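Local coordinates for protein mevalonate diphosphate decarboxylase (Legionella pneumophila, PDB 3LTO) that probably catalyses the ATP-dependent decarboxylation of mevalonate diphosphate to isopentenyl diphosphate, at residues L39-K44 with S97-P102; K74-H79 with S112-L117. One frame throughout, in Å; residues are numbered along the deposited sequence.

Interaction 1 of 2, residues L39-K44 with S97-P102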
ATOM      1  N   LEU A  39     -23.966  -8.337  12.047  1.00 20.62           N
ATOM      2  CA  LEU A  39     -23.767  -9.651  11.451  1.00 19.10           C
ATOM      3  C   LEU A  39     -22.344 -10.052  11.811  1.00 18.54           C
ATOM      4  O   LEU A  39     -21.380  -9.390  11.414  1.00 17.71           O
ATOM      5  CB  LEU A  39     -23.950  -9.586   9.930  1.00 18.13           C
ATOM      6  CG  LEU A  39     -25.309  -9.100   9.403  1.00 17.91           C
ATOM      7  CD1 LEU A  39     -25.298  -9.111   7.873  1.00 17.66           C
ATOM      8  CD2 LEU A  39     -26.434  -9.988   9.928  1.00 14.71           C
ATOM      9  N   LEU A  40     -22.212 -11.135  12.572  1.00 18.03           N
ATOM     10  CA  LEU A  40     -20.904 -11.583  13.034  1.00 16.22           C
ATOM     11  C   LEU A  40     -20.560 -13.037  12.740  1.00 15.35           C
ATOM     12  O   LEU A  40     -21.425 -13.906  12.713  1.00 14.93           O
ATOM     13  CB  LEU A  40     -20.793 -11.379  14.556  1.00 15.62           C
ATOM     14  CG  LEU A  40     -20.899  -9.982  15.181  1.00 16.89           C
ATOM     15  CD1 LEU A  40     -21.111 -10.102  16.686  1.00 16.42           C
ATOM     16  CD2 LEU A  40     -19.637  -9.191  14.883  1.00 15.71           C
ATOM     17  N   SER A  41     -19.273 -13.283  12.526  1.00 13.73           N
ATOM     18  CA  SER A  41     -18.772 -14.628  12.313  1.00 13.49           C
ATOM     19  C   SER A  41     -17.941 -14.870  13.556  1.00 12.34           C
ATOM     20  O   SER A  41     -17.362 -13.934  14.107  1.00 13.55           O
ATOM     21  CB  SER A  41     -17.882 -14.709  11.069  1.00 13.72           C
ATOM     22  OG  SER A  41     -18.662 -14.879   9.901  1.00 13.47           O
ATOM     23  N   SER A  42     -17.892 -16.112  14.008  1.00 12.04           N
ATOM     24  CA  SER A  42     -17.126 -16.440  15.199  1.00 11.72           C
ATOM     25  C   SER A  42     -16.213 -17.615  14.943  1.00 10.08           C
ATOM     26  O   SER A  42     -16.546 -18.517  14.186  1.00  9.38           O
ATOM     27  CB  SER A  42     -18.069 -16.769  16.357  1.00 10.43           C
ATOM     28  OG  SER A  42     -18.807 -15.620  16.737  1.00 16.35           O
ATOM     29  N   VAL A  43     -15.050 -17.593  15.574  1.00 10.78           N
ATOM     30  CA  VAL A  43     -14.105 -18.684  15.427  1.00 10.35           C
ATOM     31  C   VAL A  43     -13.537 -19.088  16.768  1.00 10.04           C
ATOM     32  O   VAL A  43     -13.029 -18.265  17.521  1.00 11.20           O
ATOM     33  CB  VAL A  43     -12.938 -18.318  14.498  1.00  9.68           C
ATOM     34  CG1 VAL A  43     -11.899 -19.433  14.514  1.00  8.05           C
ATOM     35  CG2 VAL A  43     -13.448 -18.100  13.089  1.00  8.54           C
ATOM     36  N   LYS A  44     -13.638 -20.370  17.066  1.00 11.58           N
ATOM     37  CA  LYS A  44     -13.101 -20.890  18.305  1.00 12.66           C
ATOM     38  C   LYS A  44     -11.956 -21.811  17.925  1.00 12.37           C
ATOM     39  O   LYS A  44     -12.064 -22.598  16.984  1.00 14.02           O
ATOM     40  CB  LYS A  44     -14.178 -21.667  19.067  1.00 15.06           C
ATOM     41  CG  LYS A  44     -13.686 -22.350  20.340  1.00 16.61           C
ATOM     42  CD  LYS A  44     -14.843 -22.979  21.099  1.00 17.90           C
ATOM     43  CE  LYS A  44     -14.364 -23.676  22.367  1.00 20.03           C
ATOM     44  NZ  LYS A  44     -15.497 -24.299  23.119  1.00 22.17           N
ATOM     45  N   SER A  97     -16.018 -22.704  13.425  1.00 11.03           N
ATOM     46  CA  SER A  97     -16.524 -21.421  12.959  1.00 11.82           C
ATOM     47  C   SER A  97     -18.049 -21.398  12.990  1.00 12.10           C
ATOM     48  O   SER A  97     -18.702 -22.444  12.904  1.00 10.23           O
ATOM     49  CB  SER A  97     -16.037 -21.159  11.534  1.00 12.42           C
ATOM     50  OG  SER A  97     -16.448 -22.205  10.667  1.00 11.59           O
ATOM     51  N   SER A  98     -18.607 -20.199  13.103  1.00 11.79           N
ATOM     52  CA  SER A  98     -20.049 -20.035  13.166  1.00 16.54           C
ATOM     53  C   SER A  98     -20.445 -18.610  12.787  1.00 18.70           C
ATOM     54  O   SER A  98     -19.601 -17.711  12.771  1.00 20.41           O
ATOM     55  CB  SER A  98     -20.525 -20.344  14.583  1.00 15.49           C
ATOM     56  OG  SER A  98     -21.923 -20.195  14.683  1.00 25.36           O
ATOM     57  N   ASN A  99     -21.723 -18.409  12.473  1.00 19.87           N
ATOM     58  CA  ASN A  99     -22.240 -17.088  12.118  1.00 21.67           C
ATOM     59  C   ASN A  99     -23.476 -16.838  12.958  1.00 22.81           C
ATOM     60  O   ASN A  99     -24.082 -17.783  13.468  1.00 22.63           O
ATOM     61  CB  ASN A  99     -22.660 -17.025  10.647  1.00 23.78           C
ATOM     62  CG  ASN A  99     -21.541 -17.373   9.705  1.00 24.95           C
ATOM     63  OD1 ASN A  99     -20.456 -16.796   9.763  1.00 27.52           O
ATOM     64  ND2 ASN A  99     -21.800 -18.324   8.818  1.00 27.02           N
ATOM     65  N   ASN A 100     -23.861 -15.575  13.108  1.00 22.36           N
ATOM     66  CA  ASN A 100     -25.057 -15.277  13.877  1.00 22.57           C
ATOM     67  C   ASN A 100     -26.203 -15.025  12.911  1.00 24.29           C
ATOM     68  O   ASN A 100     -27.292 -14.611  13.309  1.00 23.28           O
ATOM     69  CB  ASN A 100     -24.840 -14.078  14.806  1.00 20.86           C
ATOM     70  CG  ASN A 100     -24.681 -12.777  14.064  1.00 20.21           C
ATOM     71  OD1 ASN A 100     -24.604 -12.748  12.838  1.00 19.09           O
ATOM     72  ND2 ASN A 100     -24.628 -11.679  14.815  1.00 21.05           N
ATOM     73  N   PHE A 101     -25.937 -15.267  11.629  1.00 25.92           N
ATOM     74  CA  PHE A 101     -26.960 -15.122  10.612  1.00 29.30           C
ATOM     75  C   PHE A 101     -27.262 -16.485  10.003  1.00 33.15           C
ATOM     76  O   PHE A 101     -26.365 -17.313   9.830  1.00 34.25           O
ATOM     77  CB  PHE A 101     -26.568 -14.108   9.521  1.00 28.46           C
ATOM     78  CG  PHE A 101     -25.116 -14.115   9.139  1.00 27.45           C
ATOM     79  CD1 PHE A 101     -24.148 -13.600  10.002  1.00 26.20           C
ATOM     80  CD2 PHE A 101     -24.720 -14.559   7.879  1.00 27.11           C
ATOM     81  CE1 PHE A 101     -22.806 -13.521   9.609  1.00 23.97           C
ATOM     82  CE2 PHE A 101     -23.382 -14.484   7.480  1.00 26.63           C
ATOM     83  CZ  PHE A 101     -22.425 -13.962   8.348  1.00 23.83           C
ATOM     84  N   PRO A 102     -28.541 -16.733   9.675  1.00 35.47           N
ATOM     85  CA  PRO A 102     -29.035 -17.981   9.089  1.00 38.23           C
ATOM     86  C   PRO A 102     -28.329 -18.447   7.825  1.00 40.55           C
ATOM     87  O   PRO A 102     -27.782 -17.648   7.065  1.00 41.38           O
ATOM     88  CB  PRO A 102     -30.510 -17.680   8.840  1.00 38.32           C
ATOM     89  CG  PRO A 102     -30.491 -16.222   8.524  1.00 37.06           C
ATOM     90  CD  PRO A 102     -29.580 -15.690   9.607  1.00 36.21           C
TER
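Ser42 and Ser98 face each other as an antiparallel hydrogen-bonded pair, Ser42 N reaching Ser98 O at 2.6 Å and Ser98 N returning to Ser42 O at 2.9 Å. On either side sit the non-hydrogen-bonded pairs Ser41 with Asn99 and Val43 with Ser97, where alpha carbons come close enough for CA-H...O contacts, such as Ser41 CA to Ser98 O at 3.2 Å.

Where the chain leaves the strand after Asn99, Asn100 grips Leu40 twice. Its backbone N binds Leu40 O (3.0 Å), and its side chain takes the place its own backbone carbonyl would have in a continued strand pair: Asn100 OD1 takes Leu40 N at 2.9 Å, with the donor well above the carboxamide plane. A chi1 of 69° sets CG between the backbone N and the carbonyl carbon. Asn38 O holds its ND2, fixing the amide's rotation.

The apolar part is Phe101, whose ring crosses the Leu39 side chain at about a right angle, CD1 lying 4.0 Å from Leu39 CB. One ring face carries Asn99 CB over its centre.

Strand 2-12 pairs with the other edge of 39-44, and Gln6 binds Ser42 OG. Helix 110-129 packs on the face bearing Ser41, Val43 and Asn99, with Ser112 OG hydrogen-bonded to Ser41 OG; this is the sheet-on-helix layering of the N-terminal domain.

Interaction 2 of 2, residues K74-H79 with S112-L117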
ATOM      1  N   LYS A  74     -10.386 -25.883   2.265  1.00 10.94           N
ATOM      2  CA  LYS A  74      -8.995 -25.735   1.862  1.00 12.03           C
ATOM      3  C   LYS A  74      -8.473 -24.324   2.127  1.00 12.19           C
ATOM      4  O   LYS A  74      -7.398 -24.151   2.705  1.00 12.84           O
ATOM      5  CB  LYS A  74      -8.844 -26.056   0.379  1.00 10.70           C
ATOM      6  CG  LYS A  74      -7.511 -25.648  -0.188  1.00 13.25           C
ATOM      7  CD  LYS A  74      -7.517 -25.745  -1.696  1.00 17.92           C
ATOM      8  CE  LYS A  74      -6.704 -24.636  -2.318  1.00 20.02           C
ATOM      9  NZ  LYS A  74      -7.458 -23.359  -2.256  1.00 24.59           N
ATOM     10  N   ARG A  75      -9.239 -23.327   1.697  1.00 11.52           N
ATOM     11  CA  ARG A  75      -8.860 -21.931   1.879  1.00 12.69           C
ATOM     12  C   ARG A  75      -8.772 -21.547   3.350  1.00 10.29           C
ATOM     13  O   ARG A  75      -7.837 -20.871   3.764  1.00 10.31           O
ATOM     14  CB  ARG A  75      -9.877 -21.012   1.192  1.00 17.19           C
ATOM     15  CG  ARG A  75     -10.012 -21.206  -0.308  1.00 25.68           C
ATOM     16  CD  ARG A  75      -8.886 -20.523  -1.057  1.00 33.66           C
ATOM     17  NE  ARG A  75      -8.881 -19.077  -0.842  1.00 39.16           N
ATOM     18  CZ  ARG A  75      -8.012 -18.243  -1.407  1.00 41.76           C
ATOM     19  NH1 ARG A  75      -7.074 -18.709  -2.226  1.00 43.10           N
ATOM     20  NH2 ARG A  75      -8.077 -16.943  -1.155  1.00 42.46           N
ATOM     21  N   PHE A  76      -9.755 -21.983   4.134  1.00  9.60           N
ATOM     22  CA  PHE A  76      -9.811 -21.644   5.554  1.00  9.88           C
ATOM     23  C   PHE A  76      -8.654 -22.240   6.354  1.00 10.10           C
ATOM     24  O   PHE A  76      -8.042 -21.553   7.167  1.00  8.73           O
ATOM     25  CB  PHE A  76     -11.158 -22.091   6.146  1.00 10.04           C
ATOM     26  CG  PHE A  76     -11.689 -21.169   7.224  1.00 12.07           C
ATOM     27  CD1 PHE A  76     -11.832 -19.802   6.982  1.00 12.42           C
ATOM     28  CD2 PHE A  76     -12.061 -21.669   8.470  1.00 11.47           C
ATOM     29  CE1 PHE A  76     -12.338 -18.947   7.964  1.00 10.36           C
ATOM     30  CE2 PHE A  76     -12.566 -20.827   9.455  1.00 10.88           C
ATOM     31  CZ  PHE A  76     -12.705 -19.460   9.202  1.00 12.22           C
ATOM     32  N   ILE A  77      -8.362 -23.518   6.120  1.00 10.26           N
ATOM     33  CA  ILE A  77      -7.274 -24.187   6.810  1.00  9.18           C
ATOM     34  C   ILE A  77      -5.933 -23.593   6.353  1.00  9.87           C
ATOM     35  O   ILE A  77      -5.071 -23.276   7.180  1.00 10.03           O
ATOM     36  CB  ILE A  77      -7.348 -25.719   6.567  1.00  8.94           C
ATOM     37  CG1 ILE A  77      -8.500 -26.299   7.403  1.00 10.44           C
ATOM     38  CG2 ILE A  77      -6.025 -26.393   6.926  1.00 10.03           C
ATOM     39  CD1 ILE A  77      -8.777 -27.786   7.182  1.00 10.00           C
ATOM     40  N   ASP A  78      -5.758 -23.419   5.046  1.00  9.03           N
ATOM     41  CA  ASP A  78      -4.516 -22.826   4.549  1.00  9.86           C
ATOM     42  C   ASP A  78      -4.253 -21.482   5.240  1.00 10.03           C
ATOM     43  O   ASP A  78      -3.104 -21.130   5.507  1.00  9.29           O
ATOM     44  CB  ASP A  78      -4.574 -22.589   3.035  1.00  9.47           C
ATOM     45  CG  ASP A  78      -4.330 -23.846   2.236  1.00 12.29           C
ATOM     46  OD1 ASP A  78      -3.860 -24.845   2.823  1.00 12.55           O
ATOM     47  OD2 ASP A  78      -4.595 -23.825   1.015  1.00 11.57           O
ATOM     48  N   HIS A  79      -5.312 -20.728   5.523  1.00  8.42           N
ATOM     49  CA  HIS A  79      -5.128 -19.437   6.170  1.00  9.47           C
ATOM     50  C   HIS A  79      -4.608 -19.622   7.588  1.00  9.81           C
ATOM     51  O   HIS A  79      -3.811 -18.816   8.066  1.00 10.87           O
ATOM     52  CB  HIS A  79      -6.432 -18.632   6.192  1.00 10.09           C
ATOM     53  CG  HIS A  79      -6.259 -17.233   6.695  1.00 10.73           C
ATOM     54  ND1 HIS A  79      -5.445 -16.315   6.069  1.00 10.36           N
ATOM     55  CD2 HIS A  79      -6.767 -16.605   7.781  1.00 11.11           C
ATOM     56  CE1 HIS A  79      -5.456 -15.182   6.747  1.00  8.85           C
ATOM     57  NE2 HIS A  79      -6.251 -15.330   7.792  1.00 11.88           N
ATOM     58  N   SER A 112     -16.207 -12.071   6.930  1.00 16.06           N
ATOM     59  CA  SER A 112     -16.180 -12.053   8.389  1.00 14.04           C
ATOM     60  C   SER A 112     -15.549 -13.320   8.962  1.00 12.68           C
ATOM     61  O   SER A 112     -14.917 -13.277  10.015  1.00 14.03           O
ATOM     62  CB  SER A 112     -17.593 -11.852   8.958  1.00 11.36           C
ATOM     63  OG  SER A 112     -18.500 -12.826   8.472  1.00 12.55           O
ATOM     64  N   SER A 113     -15.707 -14.444   8.275  1.00  9.71           N
ATOM     65  CA  SER A 113     -15.119 -15.688   8.761  1.00 10.99           C
ATOM     66  C   SER A 113     -13.599 -15.589   8.820  1.00  8.93           C
ATOM     67  O   SER A 113     -12.994 -15.902   9.844  1.00  7.56           O
ATOM     68  CB  SER A 113     -15.507 -16.859   7.861  1.00 13.23           C
ATOM     69  OG  SER A 113     -16.901 -17.098   7.926  1.00 23.40           O
ATOM     70  N   PHE A 114     -12.989 -15.162   7.717  1.00  7.58           N
ATOM     71  CA  PHE A 114     -11.539 -15.040   7.662  1.00  7.58           C
ATOM     72  C   PHE A 114     -11.021 -13.994   8.647  1.00  7.30           C
ATOM     73  O   PHE A 114      -9.965 -14.182   9.253  1.00  6.30           O
ATOM     74  CB  PHE A 114     -11.071 -14.727   6.229  1.00  8.62           C
ATOM     75  CG  PHE A 114     -11.033 -15.942   5.323  1.00 10.32           C
ATOM     76  CD1 PHE A 114     -12.170 -16.364   4.644  1.00  7.21           C
ATOM     77  CD2 PHE A 114      -9.863 -16.690   5.191  1.00  8.78           C
ATOM     78  CE1 PHE A 114     -12.146 -17.512   3.855  1.00  8.99           C
ATOM     79  CE2 PHE A 114      -9.828 -17.840   4.404  1.00 11.64           C
ATOM     80  CZ  PHE A 114     -10.972 -18.254   3.735  1.00  9.58           C
ATOM     81  N   ALA A 115     -11.764 -12.903   8.824  1.00  7.51           N
ATOM     82  CA  ALA A 115     -11.345 -11.873   9.780  1.00  9.01           C
ATOM     83  C   ALA A 115     -11.338 -12.471  11.190  1.00  9.01           C
ATOM     84  O   ALA A 115     -10.385 -12.270  11.949  1.00 10.67           O
ATOM     85  CB  ALA A 115     -12.280 -10.668   9.725  1.00  5.76           C
ATOM     86  N   ALA A 116     -12.399 -13.209  11.527  1.00  9.17           N
ATOM     87  CA  ALA A 116     -12.522 -13.862  12.839  1.00 10.22           C
ATOM     88  C   ALA A 116     -11.379 -14.859  13.046  1.00  9.89           C
ATOM     89  O   ALA A 116     -10.763 -14.894  14.104  1.00 12.83           O
ATOM     90  CB  ALA A 116     -13.864 -14.592  12.948  1.00  8.19           C
ATOM     91  N   LEU A 117     -11.107 -15.676  12.035  1.00  8.06           N
ATOM     92  CA  LEU A 117     -10.025 -16.642  12.130  1.00  8.62           C
ATOM     93  C   LEU A 117      -8.700 -15.913  12.363  1.00  8.70           C
ATOM     94  O   LEU A 117      -7.889 -16.326  13.189  1.00 10.81           O
ATOM     95  CB  LEU A 117      -9.921 -17.478  10.846  1.00  8.03           C
ATOM     96  CG  LEU A 117      -8.730 -18.448  10.791  1.00  8.15           C
ATOM     97  CD1 LEU A 117      -8.708 -19.327  12.035  1.00  6.96           C
ATOM     98  CD2 LEU A 117      -8.832 -19.312   9.540  1.00  8.02           C
TER
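Phe76 and Phe114 mark the closest backbone approach, alpha carbons 7.1 Å apart, of two helical segments that run nearly parallel at 23° with axes 10.7 Å apart. At that spacing side chains fill the interface, and no hydrogen bond crosses it.

The two phenylalanines slide past each other in opposite directions and meet as a T-shaped pair. Phe76 presents its edge, CD1 standing over the centre of the Phe114 ring, with planes at 86° and centroids 5.0 Å apart. Arg75 O lies at the edge of the Phe114 ring, 3.7 Å from Phe114 CE2. Phe114 in turn directs an edge at the face of His79, an offset edge-to-face pair with planes at 66°. The three rings form an aromatic cluster.

Leu117 closes the contact from the next turn. Its CD2 methyl sits over the centre of the Phe76 face, 3.8 Å from the centroid, a CH-pi contact. The same methyl reaches the His79 ring at its edge, lying 3.8 Å from His79 CD2. Ser113 borders Phe76 with its CB 3.8 Å from Phe76 CE1.

Polar ends are satisfied nearby: Thr118 binds His79 NE2, Arg82 holds ND1, and Gly146 O accepts from Arg75 NH2. Phe76 also meets Trp55 and rests on Ile95 and Ser97 of strand 93-99, while Leu117 touches Val43 of strand 31-47, so the helix pair lies against the sheet.

After strand 2-12 the chain lays down 39-44 on strand 31-47, then passes through 74-79 on helix 71-87 before strand 93-99 returns beside strand 31-47; there interaction 1 closes a loop with 52 residues between its segments. Helix 110-129 follows, and interaction 2 closes a second loop, with 32 residues between, by bringing 112-117 back to 74-79. The segments alternate along the chain, so the two closures cross rather than nest. They lie 12 Å apart between centres and touch directly: Val43 CG2 packs 3.5 Å from Ala116 CB. Together they bind two strands of the N-terminal domain's sheet to its paired helices.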